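Phosphoribosylaminoimidazole-succinocarboxamide synthase (Pyrococcus horikoshii, PDB 4O7Y) catalyses the ATP-dependent joining of L-aspartate to 5-amino-1-(5-phospho-D-ribosyl)imidazole-4-carboxylate, giving SAICAR in de novo purine biosynthesis. Local coordinates at residues A[93-98]-A[198-203]; A[173-178]-A[194-199]. All coordinates share one frame; numbering follows the deposited sequence. Where two conformers were deposited one is given.

Contact 1. Residues A[93-98]-A[198-203]; sequences RNVVAG and RFWDAK. With C5P (cytidine-5'-monophosphate), chain B.
Arg93 and Arg198 bring their guanidinium groups together at the phosphate of bound cytidine-5'-monophosphate. In one of its two conformers Arg93 meets the phosphate with two nitrogens: NH2 donates to O2P at 2.7 Å, and NH1 donates to O3P at 3.0 Å. Both bonds are nearly straight and reach the phosphate at the guanidinium edge. In that conformer the two bonds would restrict rotation of the group. The Arg93 chain is extended at chi2 but bends at chi3 (71°), which brings its nitrogens to the phosphate.

Arg198 runs extended from CG to NE and sends NH1 to the same O2P, at 3.0 Å. O2P thus accepts from both arginines. Both guanidinium groups converge on O2P, and their nearest nitrogens, Arg93 NH2 and Arg198 NH1, are 3.8 Å apart. Gly98, with positive phi, lets its CA come close to O2P and over one face of the Arg198 guanidinium, 3.6 Å from NH2. The NE of Arg198 is held by Asp211. A leucine in place of Arg198 would probably leave O2P with one arginine fewer and Asp211 without its charged mate.

Farther from the ligand the contact is apolar. Ala97 CB packs on Arg198 CD at 3.8 Å. Val95 CG1, anti to the backbone N (chi1 170°), reaches Trp200 CZ3 at 4.0 Å. Ser99, Arg214 and Asp173 also bond the nucleotide. The site probably corresponds to the pocket for the ribose-phosphate end of the imidazole nucleotide substrate in SAICAR synthetases.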
loop_
_atom_site.group_PDB
_atom_site.type_symbol
_atom_site.label_atom_id
_atom_site.label_comp_id
_atom_site.label_asym_id
_atom_site.label_seq_id
_atom_site.Cartn_x
_atom_site.Cartn_y
_atom_site.Cartn_z
ATOM N N ARG A 93 11.207 5.499 -5.917
ATOM C CA ARG A 93 12.290 4.518 -5.813
ATOM C C ARG A 93 12.777 4.082 -7.212
ATOM O O ARG A 93 11.976 3.718 -8.069
ATOM C CB ARG A 93 11.818 3.320 -4.973
ATOM C CG ARG A 93 10.806 3.706 -3.885
ATOM C CD ARG A 93 10.426 2.566 -2.946
ATOM N NE ARG A 93 11.536 2.248 -2.065
ATOM C CZ ARG A 93 11.548 2.350 -0.736
ATOM N NH1 ARG A 93 10.473 2.731 -0.037
ATOM N NH2 ARG A 93 12.667 2.023 -0.098
ATOM N N ASN A 94 14.090 4.172 -7.437
ATOM C CA ASN A 94 14.738 3.744 -8.694
ATOM C C ASN A 94 15.488 2.426 -8.545
ATOM O O ASN A 94 15.551 1.624 -9.494
ATOM C CB ASN A 94 15.691 4.822 -9.195
ATOM C CG ASN A 94 14.982 6.149 -9.412
ATOM O OD1 ASN A 94 13.996 6.222 -10.175
ATOM N ND2 ASN A 94 15.433 7.187 -8.717
ATOM N N VAL A 95 16.001 2.201 -7.338
ATOM C CA VAL A 95 16.855 1.061 -7.023
ATOM C C VAL A 95 16.337 0.445 -5.717
ATOM O O VAL A 95 15.973 1.196 -4.807
ATOM C CB VAL A 95 18.302 1.563 -6.854
ATOM C CG1 VAL A 95 19.205 0.475 -6.281
ATOM C CG2 VAL A 95 18.835 2.084 -8.195
ATOM N N VAL A 96 16.242 -0.888 -5.643
ATOM C CA VAL A 96 15.749 -1.564 -4.428
ATOM C C VAL A 96 16.666 -1.320 -3.208
ATOM O O VAL A 96 17.917 -1.516 -3.243
ATOM C CB VAL A 96 15.466 -3.083 -4.656
ATOM C CG1 VAL A 96 15.057 -3.766 -3.381
ATOM C CG2 VAL A 96 14.346 -3.271 -5.673
ATOM N N ALA A 97 16.036 -0.881 -2.126
ATOM C CA ALA A 97 16.744 -0.624 -0.860
ATOM C C ALA A 97 15.693 -0.451 0.242
ATOM O O ALA A 97 14.501 -0.272 -0.045
ATOM C CB ALA A 97 17.613 0.634 -0.976
ATOM N N GLY A 98 16.132 -0.514 1.491
ATOM C CA GLY A 98 15.280 -0.151 2.616
ATOM C C GLY A 98 14.051 -1.024 2.670
ATOM O O GLY A 98 14.126 -2.229 2.423
ATOM N N ARG A 198 18.239 8.450 -0.580
ATOM C CA ARG A 198 19.392 7.559 -0.629
ATOM C C ARG A 198 20.251 7.922 -1.821
ATOM O O ARG A 198 19.745 7.989 -2.940
ATOM C CB ARG A 198 18.987 6.093 -0.689
ATOM C CG ARG A 198 18.583 5.536 0.678
ATOM C CD ARG A 198 18.308 4.048 0.632
ATOM N NE ARG A 198 17.977 3.576 1.979
ATOM C CZ ARG A 198 16.748 3.410 2.448
ATOM N NH1 ARG A 198 15.682 3.605 1.677
ATOM N NH2 ARG A 198 16.575 3.001 3.690
ATOM N N PHE A 199 21.543 8.143 -1.550
ATOM C CA PHE A 199 22.562 8.544 -2.522
ATOM C C PHE A 199 23.715 7.538 -2.439
ATOM O O PHE A 199 24.299 7.344 -1.361
ATOM C CB PHE A 199 23.175 9.905 -2.172
ATOM C CG PHE A 199 22.231 11.081 -2.208
ATOM C CD1 PHE A 199 21.340 11.289 -3.275
ATOM C CD2 PHE A 199 22.284 12.041 -1.187
ATOM C CE1 PHE A 199 20.514 12.410 -3.298
ATOM C CE2 PHE A 199 21.462 13.170 -1.224
ATOM C CZ PHE A 199 20.581 13.358 -2.284
ATOM N N TRP A 200 24.012 6.883 -3.555
ATOM C CA TRP A 200 25.112 5.912 -3.636
ATOM C C TRP A 200 26.169 6.395 -4.566
ATOM O O TRP A 200 25.875 6.995 -5.602
ATOM C CB TRP A 200 24.618 4.574 -4.157
ATOM C CG TRP A 200 23.815 3.770 -3.190
ATOM C CD1 TRP A 200 23.391 4.137 -1.896
ATOM C CD2 TRP A 200 23.278 2.429 -3.409
ATOM N NE1 TRP A 200 22.668 3.132 -1.317
ATOM C CE2 TRP A 200 22.551 2.072 -2.186
ATOM C CE3 TRP A 200 23.312 1.522 -4.469
ATOM C CZ2 TRP A 200 21.893 0.863 -2.055
ATOM C CZ3 TRP A 200 22.652 0.294 -4.310
ATOM C CH2 TRP A 200 21.956 -0.017 -3.138
ATOM N N ASP A 201 27.428 6.142 -4.217
ATOM C CA ASP A 201 28.499 6.434 -5.156
ATOM C C ASP A 201 28.319 5.532 -6.379
ATOM O O ASP A 201 28.082 4.329 -6.225
ATOM C CB ASP A 201 29.881 6.209 -4.554
ATOM C CG ASP A 201 30.979 6.411 -5.586
ATOM O OD1 ASP A 201 31.166 7.552 -6.033
ATOM O OD2 ASP A 201 31.594 5.419 -5.998
ATOM N N ALA A 202 28.408 6.122 -7.573
ATOM C CA ALA A 202 28.267 5.367 -8.829
ATOM C C ALA A 202 29.294 4.234 -8.941
ATOM O O ALA A 202 28.926 3.112 -9.282
ATOM C CB ALA A 202 28.333 6.283 -10.044
ATOM N N LYS A 203 30.556 4.524 -8.619
ATOM C CA LYS A 203 31.636 3.511 -8.667
ATOM C C LYS A 203 31.487 2.430 -7.591
ATOM O O LYS A 203 31.356 1.244 -7.906
ATOM C CB LYS A 203 33.023 4.167 -8.561
ATOM C CG LYS A 203 33.348 5.187 -9.647
HETATM O O3P C5P B . 10.733 3.235 2.953
HETATM P P C5P B . 12.210 3.373 3.336
HETATM O O1P C5P B . 12.459 3.395 4.815
HETATM O O2P C5P B . 13.084 2.415 2.558
HETATM O "O5'" C5P B . 12.695 4.809 2.889
HETATM C "C5'" C5P B . 12.512 5.269 1.522
HETATM C "C4'" C5P B . 13.210 6.620 1.302
HETATM O "O4'" C5P B . 12.384 7.637 1.870
HETATM C "C3'" C5P B . 14.580 6.773 1.995
HETATM O "O3'" C5P B . 15.404 7.654 1.220
HETATM C "C2'" C5P B . 14.278 7.443 3.316
HETATM O "O2'" C5P B . 15.386 8.236 3.776
HETATM C "C1'" C5P B . 13.078 8.302 2.942
HETATM N N1 C5P B . 12.161 8.524 4.069
HETATM C C2 C5P B . 12.146 9.790 4.741
HETATM N N3 C5P B . 11.295 9.996 5.782
HETATM C C4 C5P B . 10.461 9.005 6.174
HETATM C C5 C5P B . 10.466 7.749 5.547
HETATM C C6 C5P B . 11.330 7.527 4.477
HETATM O O2 C5P B . 12.904 10.710 4.374
HETATM N N4 C5P B . 9.615 9.217 7.209
#

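Contact 2. Residues A[173-178]-A[194-199]. With C5P (cytidine-5'-monophosphate), chain B.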
loop_
_atom_site.group_PDB
_atom_site.type_symbol
_atom_site.label_atom_id
_atom_site.label_comp_id
_atom_site.label_asym_id
_atom_site.label_seq_id
_atom_site.Cartn_x
_atom_site.Cartn_y
_atom_site.Cartn_z
ATOM N N ASP A 173 16.609 6.306 -3.962
ATOM C CA ASP A 173 15.188 6.594 -3.665
ATOM C C ASP A 173 15.133 7.918 -2.907
ATOM O O ASP A 173 16.182 8.477 -2.596
ATOM C CB ASP A 173 14.490 5.441 -2.898
ATOM C CG ASP A 173 15.153 5.111 -1.512
ATOM O OD1 ASP A 173 15.666 6.001 -0.806
ATOM O OD2 ASP A 173 15.154 3.939 -1.119
ATOM N N PHE A 174 13.940 8.443 -2.632
ATOM C CA PHE A 174 13.832 9.658 -1.826
ATOM C C PHE A 174 12.394 9.909 -1.422
ATOM O O PHE A 174 11.462 9.353 -1.998
ATOM C CB PHE A 174 14.390 10.904 -2.561
ATOM C CG PHE A 174 13.672 11.230 -3.845
ATOM C CD1 PHE A 174 12.706 12.231 -3.885
ATOM C CD2 PHE A 174 13.962 10.541 -5.022
ATOM C CE1 PHE A 174 12.033 12.533 -5.062
ATOM C CE2 PHE A 174 13.300 10.851 -6.212
ATOM C CZ PHE A 174 12.320 11.850 -6.232
ATOM N N LYS A 175 12.226 10.776 -0.439
ATOM C CA LYS A 175 10.909 11.102 0.079
ATOM C C LYS A 175 10.644 12.602 -0.138
ATOM O O LYS A 175 11.518 13.457 0.140
ATOM C CB LYS A 175 10.816 10.769 1.568
ATOM C CG LYS A 175 9.439 11.027 2.209
ATOM C CD LYS A 175 9.301 12.462 2.755
ATOM C CE LYS A 175 10.168 12.702 4.011
ATOM N NZ LYS A 175 10.150 14.159 4.400
ATOM N N LEU A 176 9.417 12.887 -0.582
ATOM C CA LEU A 176 8.900 14.223 -0.764
ATOM C C LEU A 176 7.635 14.473 0.062
ATOM O O LEU A 176 6.891 13.530 0.420
ATOM C CB LEU A 176 8.529 14.461 -2.246
ATOM C CG LEU A 176 9.643 14.392 -3.297
ATOM C CD1 LEU A 176 9.030 14.684 -4.671
ATOM C CD2 LEU A 176 10.807 15.353 -3.000
ATOM N N GLU A 177 7.384 15.757 0.332
ATOM C CA GLU A 177 6.127 16.189 0.956
ATOM C C GLU A 177 5.576 17.392 0.201
ATOM O O GLU A 177 6.321 18.130 -0.475
ATOM C CB GLU A 177 6.312 16.510 2.438
ATOM C CG GLU A 177 6.911 15.360 3.260
ATOM C CD GLU A 177 6.848 15.603 4.763
ATOM O OE1 GLU A 177 6.105 16.483 5.232
ATOM O OE2 GLU A 177 7.523 14.884 5.483
ATOM N N PHE A 178 4.268 17.582 0.285
ATOM C CA PHE A 178 3.599 18.560 -0.555
ATOM C C PHE A 178 2.547 19.269 0.272
ATOM O O PHE A 178 2.033 18.711 1.246
ATOM C CB PHE A 178 2.870 17.888 -1.735
ATOM C CG PHE A 178 3.781 17.254 -2.757
ATOM C CD1 PHE A 178 4.194 17.981 -3.886
ATOM C CD2 PHE A 178 4.226 15.930 -2.595
ATOM C CE1 PHE A 178 5.014 17.412 -4.850
ATOM C CE2 PHE A 178 5.068 15.361 -3.548
ATOM C CZ PHE A 178 5.465 16.102 -4.677
ATOM N N PRO A 194 20.455 14.654 2.227
ATOM C CA PRO A 194 20.896 13.275 2.460
ATOM C C PRO A 194 20.144 12.588 3.623
ATOM O O PRO A 194 20.318 11.384 3.845
ATOM C CB PRO A 194 22.387 13.445 2.810
ATOM C CG PRO A 194 22.770 14.773 2.221
ATOM C CD PRO A 194 21.552 15.625 2.439
ATOM N N ASP A 195 19.346 13.351 4.377
ATOM C CA ASP A 195 18.444 12.767 5.381
ATOM C C ASP A 195 17.250 12.078 4.715
ATOM O O ASP A 195 16.796 11.023 5.184
ATOM C CB ASP A 195 17.878 13.844 6.325
ATOM C CG ASP A 195 18.700 14.034 7.603
ATOM O OD1 ASP A 195 18.121 14.568 8.567
ATOM O OD2 ASP A 195 19.898 13.688 7.656
ATOM N N THR A 196 16.754 12.684 3.634
ATOM C CA THR A 196 15.510 12.251 3.006
ATOM C C THR A 196 15.675 11.564 1.640
ATOM O O THR A 196 14.691 11.314 0.969
ATOM C CB THR A 196 14.508 13.426 2.886
ATOM O OG1 THR A 196 15.055 14.437 2.044
ATOM C CG2 THR A 196 14.186 14.010 4.259
ATOM N N CYS A 197 16.919 11.265 1.260
ATOM C CA CYS A 197 17.240 10.572 0.009
ATOM C C CYS A 197 18.225 9.454 0.283
ATOM O O CYS A 197 18.963 9.493 1.262
ATOM C CB CYS A 197 17.885 11.514 -1.014
ATOM S SG CYS A 197 17.007 13.053 -1.391
ATOM N N ARG A 198 18.239 8.450 -0.580
ATOM C CA ARG A 198 19.392 7.559 -0.629
ATOM C C ARG A 198 20.251 7.922 -1.821
ATOM O O ARG A 198 19.745 7.989 -2.940
ATOM C CB ARG A 198 18.987 6.093 -0.689
ATOM C CG ARG A 198 18.583 5.536 0.678
ATOM C CD ARG A 198 18.308 4.048 0.632
ATOM N NE ARG A 198 17.977 3.576 1.979
ATOM C CZ ARG A 198 16.748 3.410 2.448
ATOM N NH1 ARG A 198 15.682 3.605 1.677
ATOM N NH2 ARG A 198 16.575 3.001 3.690
ATOM N N PHE A 199 21.543 8.143 -1.550
ATOM C CA PHE A 199 22.562 8.544 -2.522
ATOM C C PHE A 199 23.715 7.538 -2.439
ATOM O O PHE A 199 24.299 7.344 -1.361
ATOM C CB PHE A 199 23.175 9.905 -2.172
ATOM C CG PHE A 199 22.231 11.081 -2.208
ATOM C CD1 PHE A 199 21.340 11.289 -3.275
ATOM C CD2 PHE A 199 22.284 12.041 -1.187
ATOM C CE1 PHE A 199 20.514 12.410 -3.298
ATOM C CE2 PHE A 199 21.462 13.170 -1.224
ATOM C CZ PHE A 199 20.581 13.358 -2.284
HETATM O O3P C5P B . 10.733 3.235 2.953
HETATM P P C5P B . 12.210 3.373 3.336
HETATM O O1P C5P B . 12.459 3.395 4.815
HETATM O O2P C5P B . 13.084 2.415 2.558
HETATM O "O5'" C5P B . 12.695 4.809 2.889
HETATM C "C5'" C5P B . 12.512 5.269 1.522
HETATM C "C4'" C5P B . 13.210 6.620 1.302
HETATM O "O4'" C5P B . 12.384 7.637 1.870
HETATM C "C3'" C5P B . 14.580 6.773 1.995
HETATM O "O3'" C5P B . 15.404 7.654 1.220
HETATM C "C2'" C5P B . 14.278 7.443 3.316
HETATM O "O2'" C5P B . 15.386 8.236 3.776
HETATM C "C1'" C5P B . 13.078 8.302 2.942
HETATM N N1 C5P B . 12.161 8.524 4.069
HETATM C C2 C5P B . 12.146 9.790 4.741
HETATM N N3 C5P B . 11.295 9.996 5.782
HETATM C C4 C5P B . 10.461 9.005 6.174
HETATM C C5 C5P B . 10.466 7.749 5.547
HETATM C C6 C5P B . 11.330 7.527 4.477
HETATM O O2 C5P B . 12.904 10.710 4.374
HETATM N N4 C5P B . 9.615 9.217 7.209
HETATM O O HOH W 1 13.971 14.118 -0.415
#
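Lys175 and Thr196 meet through the backbone, where Lys175 N donates to Thr196 O at 2.9 Å. A second backbone bond runs from Arg198 N to Asp173 O. Between them, Phe174 and Cys197 form an antiparallel non-hydrogen-bonded pair. A water adds a bridge, donating to Lys175 O at 2.6 Å and bonding Thr196 OG1.

The charged contact is a salt bridge. Arg198, whose NE pairs with Asp211, gives a hydrogen bond from NH1 to the syn side of Asp173 OD2 at 2.9 Å, close to the guanidinium plane. The carboxylate and guanidinium planes are turned 72° apart. With chi1 of Asp173 at 60°, its carboxylate can meet Arg198 NH1 through OD2 and the nucleotide's O3' hydroxyl through OD1, the latter at 2.6 Å. Lys175 NZ pairs with Glu177 OE2 at 2.9 Å and with Asp190.

Apolar contact occurs on the other face of the sheet, where Phe174 CB touches Cys197 SG at 3.6 Å.

Carbon atoms also approach the base: Thr196 CA and Lys175 CE lie near the nucleotide's O2, CE at 3.4 Å.

These are neighbouring strands of an antiparallel sheet. Their residues Asp173, Lys175, Thr196 and Arg198 line the nucleotide site, with Asp173 bonding the ribose O3'.

After the N-terminal strands and helix 45-62, strand 84-93 runs into the 93-98 corner and loop. After strand 111-121 and the helices 133-138 and 143-165, the chain returns on strand 169-180, which carries residues 173-178. A short excursion through strand 186-188 then leads to strand 197-201. Contact 2 closes this step, with 15 residues between its segments. Contact 1 closes a far longer loop, with 99 residues between its segments, and contact 2 begins inside it. Both end on strand 197-201 and share Arg198. A long, weak ion pair, Arg93 NH2 to Asp173 OD2 (3.3 Å in one conformer), also links them. Together they join the 93-98 loop to the sheet around the bound nucleotide.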